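Local coordinates for peptide-binding protein (PDB 6SQX) that is a secreted cell-wall hydrolase of the NlpC/P60 (peptidase C40) family that cleaves the peptidoglycan of potentially competing bacteria, probably as a cysteine-type D,L-endopeptidase, at residues D70-N75 and L200-G205; N75-V80 and L91-D96; R142-N147 and E220-Q225. All coordinates share one frame; numbering follows the deposited sequence. Where two conformers were deposited one is given.

Contact 1 of 3, residues D70-N75 and L200-G205; sequences DDANQN and LIKGQG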
loop_
_atom_site.group_PDB
_atom_site.type_symbol
_atom_site.label_atom_id
_atom_site.label_comp_id
_atom_site.label_asym_id
_atom_site.label_seq_id
_atom_site.Cartn_x
_atom_site.Cartn_y
_atom_site.Cartn_z
ATOM N N ASP A 70 19.430 15.099 -3.829
ATOM C CA ASP A 70 19.516 16.486 -4.242
ATOM C C ASP A 70 18.442 16.835 -5.262
ATOM O O ASP A 70 18.184 18.025 -5.474
ATOM C CB ASP A 70 20.911 16.786 -4.815
ATOM C CG ASP A 70 21.990 16.854 -3.745
ATOM O OD1 ASP A 70 21.624 16.874 -2.541
ATOM O OD2 ASP A 70 23.197 16.911 -4.112
ATOM N N ASP A 71 17.820 15.825 -5.891
ATOM C CA ASP A 71 16.818 16.020 -6.939
ATOM C C ASP A 71 15.459 16.457 -6.391
ATOM O O ASP A 71 14.674 17.081 -7.115
ATOM C CB ASP A 71 16.627 14.710 -7.721
ATOM C CG ASP A 71 17.875 14.281 -8.481
ATOM O OD1 ASP A 71 18.582 15.163 -9.024
ATOM O OD2 ASP A 71 18.159 13.056 -8.527
ATOM N N ALA A 72 15.152 16.128 -5.149
ATOM C CA ALA A 72 13.836 16.370 -4.587
ATOM C C ALA A 72 13.725 17.802 -4.059
ATOM O O ALA A 72 14.721 18.420 -3.653
ATOM C CB ALA A 72 13.621 15.387 -3.429
ATOM N N ASN A 73 12.501 18.323 -4.059
ATOM C CA ASN A 73 12.255 19.667 -3.551
ATOM C C ASN A 73 10.884 19.722 -2.890
ATOM O O ASN A 73 10.086 18.780 -2.986
ATOM C CB ASN A 73 12.428 20.754 -4.645
ATOM C CG ASN A 73 11.360 20.676 -5.720
ATOM O OD1 ASN A 73 10.169 20.778 -5.431
ATOM N ND2 ASN A 73 11.782 20.501 -6.977
ATOM N N GLN A 74 10.606 20.841 -2.210
ATOM C CA GLN A 74 9.388 20.946 -1.414
ATOM C C GLN A 74 8.151 21.305 -2.229
ATOM O O GLN A 74 7.041 21.297 -1.672
ATOM C CB GLN A 74 9.546 21.970 -0.290
ATOM C CG GLN A 74 10.501 21.568 0.834
ATOM C CD GLN A 74 10.683 22.700 1.789
ATOM O OE1 GLN A 74 11.055 23.812 1.373
ATOM N NE2 GLN A 74 10.391 22.475 3.062
ATOM N N ASN A 75 8.297 21.600 -3.530
ATOM C CA ASN A 75 7.189 22.091 -4.350
ATOM C C ASN A 75 6.571 21.031 -5.255
ATOM O O ASN A 75 5.406 21.184 -5.670
ATOM C CB ASN A 75 7.658 23.288 -5.189
ATOM C CG ASN A 75 8.152 24.401 -4.320
ATOM O OD1 ASN A 75 7.365 25.051 -3.629
ATOM N ND2 ASN A 75 9.466 24.628 -4.326
ATOM N N LEU A 200 2.797 18.351 6.776
ATOM C CA LEU A 200 2.626 17.834 5.430
ATOM C C LEU A 200 3.972 17.283 4.985
ATOM O O LEU A 200 4.989 17.979 5.088
ATOM C CB LEU A 200 2.237 18.997 4.508
ATOM C CG LEU A 200 2.030 18.626 3.015
ATOM C CD1 LEU A 200 0.971 17.505 2.747
ATOM C CD2 LEU A 200 1.745 19.882 2.175
ATOM N N ILE A 201 4.002 16.008 4.573
ATOM C CA ILE A 201 5.233 15.304 4.222
ATOM C C ILE A 201 5.059 14.583 2.894
ATOM O O ILE A 201 3.945 14.418 2.389
ATOM C CB ILE A 201 5.615 14.271 5.313
ATOM C CG1 ILE A 201 4.586 13.094 5.386
ATOM C CG2 ILE A 201 5.707 14.979 6.663
ATOM C CD1 ILE A 201 5.050 11.913 6.187
ATOM N N LYS A 202 6.172 14.114 2.340
ATOM C CA LYS A 202 6.081 13.167 1.235
ATOM C C LYS A 202 7.169 12.118 1.383
ATOM O O LYS A 202 8.264 12.414 1.872
ATOM C CB LYS A 202 6.164 13.874 -0.139
ATOM C CG LYS A 202 7.374 14.826 -0.310
ATOM C CD LYS A 202 7.129 15.641 -1.587
ATOM C CE LYS A 202 8.259 16.631 -1.866
ATOM N NZ LYS A 202 9.419 16.049 -2.629
ATOM N N GLY A 203 6.853 10.899 0.953
ATOM C CA GLY A 203 7.821 9.814 0.983
ATOM C C GLY A 203 7.146 8.529 0.544
ATOM O O GLY A 203 5.919 8.406 0.600
ATOM N N GLN A 204 7.977 7.581 0.085
ATOM C CA GLN A 204 7.451 6.295 -0.386
ATOM C C GLN A 204 6.364 6.448 -1.465
ATOM O O GLN A 204 5.549 5.544 -1.690
ATOM C CB GLN A 204 6.993 5.411 0.789
ATOM C CG GLN A 204 8.068 4.480 1.338
ATOM C CD GLN A 204 8.399 3.369 0.370
ATOM O OE1 GLN A 204 8.658 3.625 -0.809
ATOM N NE2 GLN A 204 8.337 2.114 0.829
ATOM N N GLY A 205 6.373 7.552 -2.224
ATOM C CA GLY A 205 5.362 7.710 -3.260
ATOM C C GLY A 205 4.025 8.216 -2.753
ATOM O O GLY A 205 3.005 8.116 -3.464
HETATM O O HOH W 1 10.491 16.716 -5.468
#

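Contact 2 of 3, residues N75-V80 and L91-D96; sequences NDFYYV and LKLEND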
loop_
_atom_site.group_PDB
_atom_site.type_symbol
_atom_site.label_atom_id
_atom_site.label_comp_id
_atom_site.label_asym_id
_atom_site.label_seq_id
_atom_site.Cartn_x
_atom_site.Cartn_y
_atom_site.Cartn_z
ATOM N N ASN A 75 8.297 21.600 -3.530
ATOM C CA ASN A 75 7.189 22.091 -4.350
ATOM C C ASN A 75 6.571 21.031 -5.255
ATOM O O ASN A 75 5.406 21.184 -5.670
ATOM C CB ASN A 75 7.658 23.288 -5.189
ATOM C CG ASN A 75 8.152 24.401 -4.320
ATOM O OD1 ASN A 75 7.365 25.051 -3.629
ATOM N ND2 ASN A 75 9.466 24.628 -4.326
ATOM N N ASP A 76 7.337 20.004 -5.599
ATOM C CA ASP A 76 6.975 19.023 -6.612
ATOM C C ASP A 76 6.860 17.658 -5.950
ATOM O O ASP A 76 7.716 17.282 -5.142
ATOM C CB ASP A 76 8.073 18.931 -7.703
ATOM C CG ASP A 76 8.339 20.272 -8.418
ATOM O OD1 ASP A 76 7.410 21.114 -8.441
ATOM O OD2 ASP A 76 9.458 20.438 -8.945
ATOM N N PHE A 77 5.827 16.907 -6.332
ATOM C CA PHE A 77 5.597 15.564 -5.809
ATOM C C PHE A 77 5.402 14.589 -6.963
ATOM O O PHE A 77 4.605 14.848 -7.871
ATOM C CB PHE A 77 4.374 15.525 -4.868
ATOM C CG PHE A 77 3.877 14.131 -4.598
ATOM C CD1 PHE A 77 4.632 13.234 -3.829
ATOM C CD2 PHE A 77 2.676 13.709 -5.143
ATOM C CE1 PHE A 77 4.174 11.919 -3.587
ATOM C CE2 PHE A 77 2.225 12.389 -4.913
ATOM C CZ PHE A 77 2.992 11.508 -4.146
ATOM N N TYR A 78 6.117 13.467 -6.923
ATOM C CA TYR A 78 6.050 12.424 -7.946
ATOM C C TYR A 78 5.399 11.170 -7.375
ATOM O O TYR A 78 5.886 10.641 -6.385
ATOM C CB TYR A 78 7.465 12.043 -8.391
ATOM C CG TYR A 78 8.152 13.158 -9.138
ATOM C CD1 TYR A 78 8.704 14.255 -8.454
ATOM C CD2 TYR A 78 8.241 13.131 -10.532
ATOM C CE1 TYR A 78 9.320 15.315 -9.161
ATOM C CE2 TYR A 78 8.873 14.163 -11.244
ATOM C CZ TYR A 78 9.383 15.255 -10.562
ATOM O OH TYR A 78 9.997 16.278 -11.264
ATOM N N TYR A 79 4.372 10.633 -8.042
ATOM C CA TYR A 79 3.953 9.276 -7.653
ATOM C C TYR A 79 5.033 8.254 -7.954
ATOM O O TYR A 79 5.103 7.216 -7.278
ATOM C CB TYR A 79 2.655 8.873 -8.376
ATOM C CG TYR A 79 1.497 9.686 -7.913
ATOM C CD1 TYR A 79 0.921 9.467 -6.659
ATOM C CD2 TYR A 79 0.963 10.699 -8.721
ATOM C CE1 TYR A 79 -0.133 10.245 -6.205
ATOM C CE2 TYR A 79 -0.124 11.472 -8.279
ATOM C CZ TYR A 79 -0.672 11.227 -7.013
ATOM O OH TYR A 79 -1.715 11.988 -6.530
ATOM N N VAL A 80 5.854 8.480 -8.975
ATOM C CA VAL A 80 6.983 7.623 -9.315
ATOM C C VAL A 80 8.202 8.535 -9.433
ATOM O O VAL A 80 8.319 9.281 -10.426
ATOM C CB VAL A 80 6.709 6.853 -10.622
ATOM C CG1 VAL A 80 7.945 6.014 -11.045
ATOM C CG2 VAL A 80 5.447 5.975 -10.448
ATOM N N LEU A 91 1.226 22.505 -3.999
ATOM C CA LEU A 91 0.260 23.511 -3.569
ATOM C C LEU A 91 -1.061 23.361 -4.326
ATOM O O LEU A 91 -2.148 23.472 -3.733
ATOM C CB LEU A 91 0.855 24.910 -3.745
ATOM C CG LEU A 91 0.006 26.112 -3.293
ATOM C CD1 LEU A 91 -0.397 25.940 -1.811
ATOM C CD2 LEU A 91 0.812 27.398 -3.524
ATOM N N LYS A 92 -0.991 23.055 -5.626
ATOM C CA LYS A 92 -2.218 22.800 -6.391
ATOM C C LYS A 92 -2.989 21.619 -5.804
ATOM O O LYS A 92 -4.213 21.688 -5.626
ATOM C CB LYS A 92 -1.889 22.552 -7.868
ATOM C CG LYS A 92 -3.094 22.176 -8.723
ATOM C CD LYS A 92 -2.665 21.755 -10.133
ATOM C CE LYS A 92 -3.853 21.660 -11.088
ATOM N NZ LYS A 92 -4.972 20.808 -10.590
ATOM N N LEU A 93 -2.285 20.514 -5.509
ATOM C CA LEU A 93 -2.963 19.345 -4.935
ATOM C C LEU A 93 -3.621 19.686 -3.604
ATOM O O LEU A 93 -4.716 19.199 -3.304
ATOM C CB LEU A 93 -1.987 18.174 -4.776
ATOM C CG LEU A 93 -1.529 17.419 -6.034
ATOM C CD1 LEU A 93 -0.588 16.238 -5.676
ATOM C CD2 LEU A 93 -2.689 16.905 -6.891
ATOM N N GLU A 94 -2.948 20.481 -2.770
ATOM C CA GLU A 94 -3.530 20.871 -1.494
ATOM C C GLU A 94 -4.787 21.690 -1.689
ATOM O O GLU A 94 -5.818 21.435 -1.052
ATOM C CB GLU A 94 -2.511 21.632 -0.656
ATOM C CG GLU A 94 -1.330 20.744 -0.224
ATOM C CD GLU A 94 -1.780 19.568 0.623
ATOM O OE1 GLU A 94 -2.341 19.825 1.716
ATOM O OE2 GLU A 94 -1.565 18.416 0.175
ATOM N N ASN A 95 -4.725 22.674 -2.576
ATOM C CA ASN A 95 -5.911 23.489 -2.853
ATOM C C ASN A 95 -7.036 22.657 -3.462
ATOM O O ASN A 95 -8.212 22.853 -3.125
ATOM C CB ASN A 95 -5.558 24.673 -3.760
ATOM C CG ASN A 95 -4.823 25.772 -3.015
ATOM O OD1 ASN A 95 -5.245 26.203 -1.939
ATOM N ND2 ASN A 95 -3.729 26.239 -3.590
ATOM N N ASP A 96 -6.691 21.722 -4.361
ATOM C CA ASP A 96 -7.688 20.822 -4.935
ATOM C C ASP A 96 -8.372 19.987 -3.859
ATOM O O ASP A 96 -9.576 19.724 -3.950
ATOM C CB ASP A 96 -7.047 19.878 -5.956
ATOM C CG ASP A 96 -6.650 20.571 -7.251
ATOM O OD1 ASP A 96 -7.002 21.743 -7.459
ATOM O OD2 ASP A 96 -5.986 19.911 -8.060
HETATM O O HOH W 2 3.851 23.335 -4.703
#

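Contact 3 of 3, residues R142-N147 and E220-Q225; sequences RGIVVN and ESFITQ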
loop_
_atom_site.group_PDB
_atom_site.type_symbol
_atom_site.label_atom_id
_atom_site.label_comp_id
_atom_site.label_asym_id
_atom_site.label_seq_id
_atom_site.Cartn_x
_atom_site.Cartn_y
_atom_site.Cartn_z
ATOM N N ARG A 142 14.933 17.453 4.985
ATOM C CA ARG A 142 14.973 15.995 4.950
ATOM C C ARG A 142 14.603 15.451 6.313
ATOM O O ARG A 142 14.964 16.023 7.343
ATOM C CB ARG A 142 16.380 15.525 4.583
ATOM C CG ARG A 142 16.759 15.927 3.143
ATOM C CD ARG A 142 18.198 15.587 2.751
ATOM N NE ARG A 142 18.386 15.938 1.349
ATOM C CZ ARG A 142 19.562 16.109 0.758
ATOM N NH1 ARG A 142 20.702 15.988 1.442
ATOM N NH2 ARG A 142 19.584 16.408 -0.539
ATOM N N GLY A 143 13.862 14.339 6.308
ATOM C CA GLY A 143 13.378 13.802 7.564
ATOM C C GLY A 143 13.130 12.312 7.552
ATOM O O GLY A 143 13.483 11.601 6.600
ATOM N N ILE A 144 12.524 11.829 8.635
ATOM C CA ILE A 144 12.273 10.402 8.808
ATOM C C ILE A 144 11.021 10.223 9.657
ATOM O O ILE A 144 10.726 11.035 10.541
ATOM C CB ILE A 144 13.535 9.714 9.398
ATOM C CG1 ILE A 144 13.500 8.193 9.179
ATOM C CG2 ILE A 144 13.742 10.044 10.882
ATOM C CD1 ILE A 144 14.852 7.540 9.391
ATOM N N VAL A 145 10.288 9.135 9.394
ATOM C CA VAL A 145 9.150 8.756 10.233
ATOM C C VAL A 145 9.666 8.104 11.511
ATOM O O VAL A 145 10.482 7.171 11.449
ATOM C CB VAL A 145 8.203 7.807 9.460
ATOM C CG1 VAL A 145 7.047 7.325 10.364
ATOM C CG2 VAL A 145 7.651 8.519 8.212
ATOM N N VAL A 146 9.212 8.614 12.668
ATOM C CA VAL A 146 9.588 8.044 13.960
ATOM C C VAL A 146 8.478 7.219 14.608
ATOM O O VAL A 146 8.777 6.389 15.470
ATOM C CB VAL A 146 10.176 9.084 14.947
ATOM C CG1 VAL A 146 11.447 9.721 14.362
ATOM C CG2 VAL A 146 9.147 10.158 15.371
ATOM N N ASN A 147 7.221 7.436 14.259
ATOM C CA ASN A 147 6.137 6.558 14.697
ATOM C C ASN A 147 5.304 6.165 13.486
ATOM O O ASN A 147 5.078 6.989 12.597
ATOM C CB ASN A 147 5.229 7.250 15.718
ATOM C CG ASN A 147 5.884 7.410 17.075
ATOM O OD1 ASN A 147 6.405 6.439 17.641
ATOM N ND2 ASN A 147 5.834 8.618 17.624
ATOM N N GLU A 220 22.863 15.935 7.989
ATOM C CA GLU A 220 23.759 15.253 7.063
ATOM C C GLU A 220 24.448 14.073 7.734
ATOM O O GLU A 220 24.585 12.996 7.135
ATOM C CB GLU A 220 24.778 16.246 6.493
ATOM C CG GLU A 220 25.600 15.639 5.374
ATOM C CD GLU A 220 26.511 16.651 4.699
ATOM O OE1 GLU A 220 26.622 17.795 5.204
ATOM O OE2 GLU A 220 27.116 16.301 3.659
ATOM N N SER A 221 24.889 14.259 8.975
ATOM C CA SER A 221 25.564 13.173 9.681
ATOM C C SER A 221 24.637 11.978 9.863
ATOM O O SER A 221 25.076 10.820 9.729
ATOM C CB SER A 221 26.107 13.662 11.024
ATOM O OG SER A 221 27.168 14.591 10.829
ATOM N N PHE A 222 23.362 12.236 10.172
ATOM C CA PHE A 222 22.405 11.146 10.325
ATOM C C PHE A 222 22.339 10.304 9.053
ATOM O O PHE A 222 22.330 9.059 9.102
ATOM C CB PHE A 222 21.017 11.703 10.707
ATOM C CG PHE A 222 19.996 10.633 10.946
ATOM C CD1 PHE A 222 19.337 10.019 9.887
ATOM C CD2 PHE A 222 19.708 10.225 12.243
ATOM C CE1 PHE A 222 18.374 9.008 10.130
ATOM C CE2 PHE A 222 18.767 9.233 12.492
ATOM C CZ PHE A 222 18.091 8.626 11.436
ATOM N N ILE A 223 22.254 10.968 7.900
ATOM C CA ILE A 223 22.136 10.253 6.634
ATOM C C ILE A 223 23.427 9.517 6.304
ATOM O O ILE A 223 23.396 8.357 5.881
ATOM C CB ILE A 223 21.722 11.231 5.525
ATOM C CG1 ILE A 223 20.304 11.718 5.773
ATOM C CG2 ILE A 223 21.818 10.579 4.165
ATOM C CD1 ILE A 223 19.864 12.817 4.765
ATOM N N THR A 224 24.578 10.168 6.503
ATOM C CA THR A 224 25.866 9.508 6.291
ATOM C C THR A 224 25.977 8.234 7.125
ATOM O O THR A 224 26.398 7.178 6.627
ATOM C CB THR A 224 27.012 10.474 6.624
ATOM O OG1 THR A 224 26.972 11.589 5.723
ATOM C CG2 THR A 224 28.383 9.781 6.482
ATOM N N GLN A 225 25.624 8.318 8.406
ATOM C CA GLN A 225 25.761 7.147 9.258
ATOM C C GLN A 225 24.720 6.087 8.906
ATOM O O GLN A 225 25.019 4.887 8.943
ATOM C CB GLN A 225 25.635 7.569 10.721
ATOM C CG GLN A 225 26.759 8.471 11.201
ATOM C CD GLN A 225 28.133 7.905 10.857
ATOM O OE1 GLN A 225 28.420 6.733 11.132
ATOM N NE2 GLN A 225 28.987 8.734 10.240
#

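Contact 1 of 3, residues D70-N75 and L200-G205
The flat peptide carbonyl group of N73 receives the ammonium end of K202: NZ donates to N73 O at 2.8 Å, the C=O...N angle being 151° and the nitrogen tilted 24° from the carbonyl plane. The neighbouring methylene is nearly as close, with K202 CE 3.0 Å from N73 O. The peptide on the other side of N73 offers its N-H: N73 N gives a 2.9 Å bond to water 1, which also accepts from K202 NZ at 3.1 Å, so lysine and water together clasp one residue of the loop. The carboxamide of N73 turns back to its own chain. N75 N bonds N73 OD1 at 2.8 Å in the carbonyl plane, forming an Asx turn, and D76 N shares that oxygen. K202 reaches across as an extended rod that bends at its last torsion (chi4 86°), which turns NZ toward N73 O; Q67 OE1 takes a further bond from it. The loop that leads from helix 50-64 to strand 76-78 is thus pinned to strand 198-203 of the SH3-type sheet, where K202 also packs on M188 of strand 186-192, L207 of strand 206-211 and I90 of helix 90-102.

Contact 2 of 3, residues N75-V80 and L91-D96
L93 sends its side chain from helix 90-102 to the ring of F77. Its CB points at the strand, and CG then stands anti to the carbonyl carbon (chi1 -73°). From there CD1 continues the extended line from CA and does the touching: it meets F77 CD2 at 4.2 Å, coming obliquely to the ring, and Y79 OH at 4.5 Å. The two side chains cross at about a right angle. The L93 side chain is also about 4 Å from a bound 1,2-ethanediol, probably from the crystallisation liquor. Two residues on, Y79 flanks the F77 ring: Y79 N sits 4.1 Å above one face, offset toward the rim, and Y79 CE1 lies at the edge in the ring plane. In return F77 CE2 stands 3.4 Å above the Y79 ring, again toward the rim. Water 2 bridges the backbones, donating to N75 O and accepting from L91 N, both at 2.8 Å, next to a direct backbone bond between N75 and I90. Outward on the helix K92 NZ grips D96 OD2 at its syn lone pair in a 2.9 Å salt bridge, one turn apart, and D96 has R99 as a second partner. L207 of strand 206-211 touches both F77 and L93. The arrangement is a short antiparallel hairpin, 76-78 with 87-89, whose second strand runs straight into a helix; the helix's first turn abuts the first strand before the helix leads away from it.

Contact 3 of 3, residues R142-N147 and E220-Q225
Two carbon-to-carbon contacts join strand 142-145 and helix 220-226. In one, I144 CD1 is set against the far end of the F222 ring, 3.9 Å from F222 CE1 and 4.0 Å from F222 CZ, approaching obliquely. In the other, R142 CD lies 3.8 Å from I223 CD1, the aliphatic part of the arginine serving as the apolar surface. Both pairs cross at about a right angle. I144 and R142 are two apart on the strand and their CB atoms point at the helix, while G143 between them has no side chain. F222 carries its ring outward from the helix with CG anti to the backbone N (chi1 -177°), which brings its CE1-CZ end to I144 CD1; I223, next in sequence, turns its CD1 toward R142. Strand 142-145 belongs to a five-stranded antiparallel sheet, whose strands 186-192, 198-203 and 206-211 lie in the SH3b1 range. A second five-stranded sheet, 230-291, repeats the same strand order, consistent with a pair of SH3-like modules, and helix 220-226 is the link between them. The second sheet closes over the first shell: A277 touches both I144 and F222, L279 packs on F222, and P269 on I144. W68 lies against both R142 and I223 and donates its indole NE1 to G143 O. Farther out, the guanidinium of R142 is held by D70 through a salt bridge from NH2, with S69 O a weak second acceptor. At the start of the helix D219 OD1 accepts from F222 N, and T224 N bonds E220 O at 2.9 Å. Backbone bonds between R142 and V218 and between I144 and A216 join the strand to edge strand 215-217 and the residues that lead on to the helix.

Contacts 1 and 2 adjoin, their centres 10 Å apart, and share N75: the loop held by K202 runs directly into the strand that bears F77. K202 CB lies 4.0 Å from F77 CD1, and K202 NZ makes a weak bond to D76 O at 3.3 Å. Contact 3 attaches to the other end of that loop, 14 Å from contact 1 between centres, where D70 OD1 and R142 NH2 are 2.9 Å apart. Contacts 2 and 3 do not touch, their nearest atoms about 12 Å apart. Toward the NlpC/P60 domain, where C324 is present as cysteinesulfonic acid, Q204 of contact 1 bonds W338 and Y79 of contact 2 stacks on Y345.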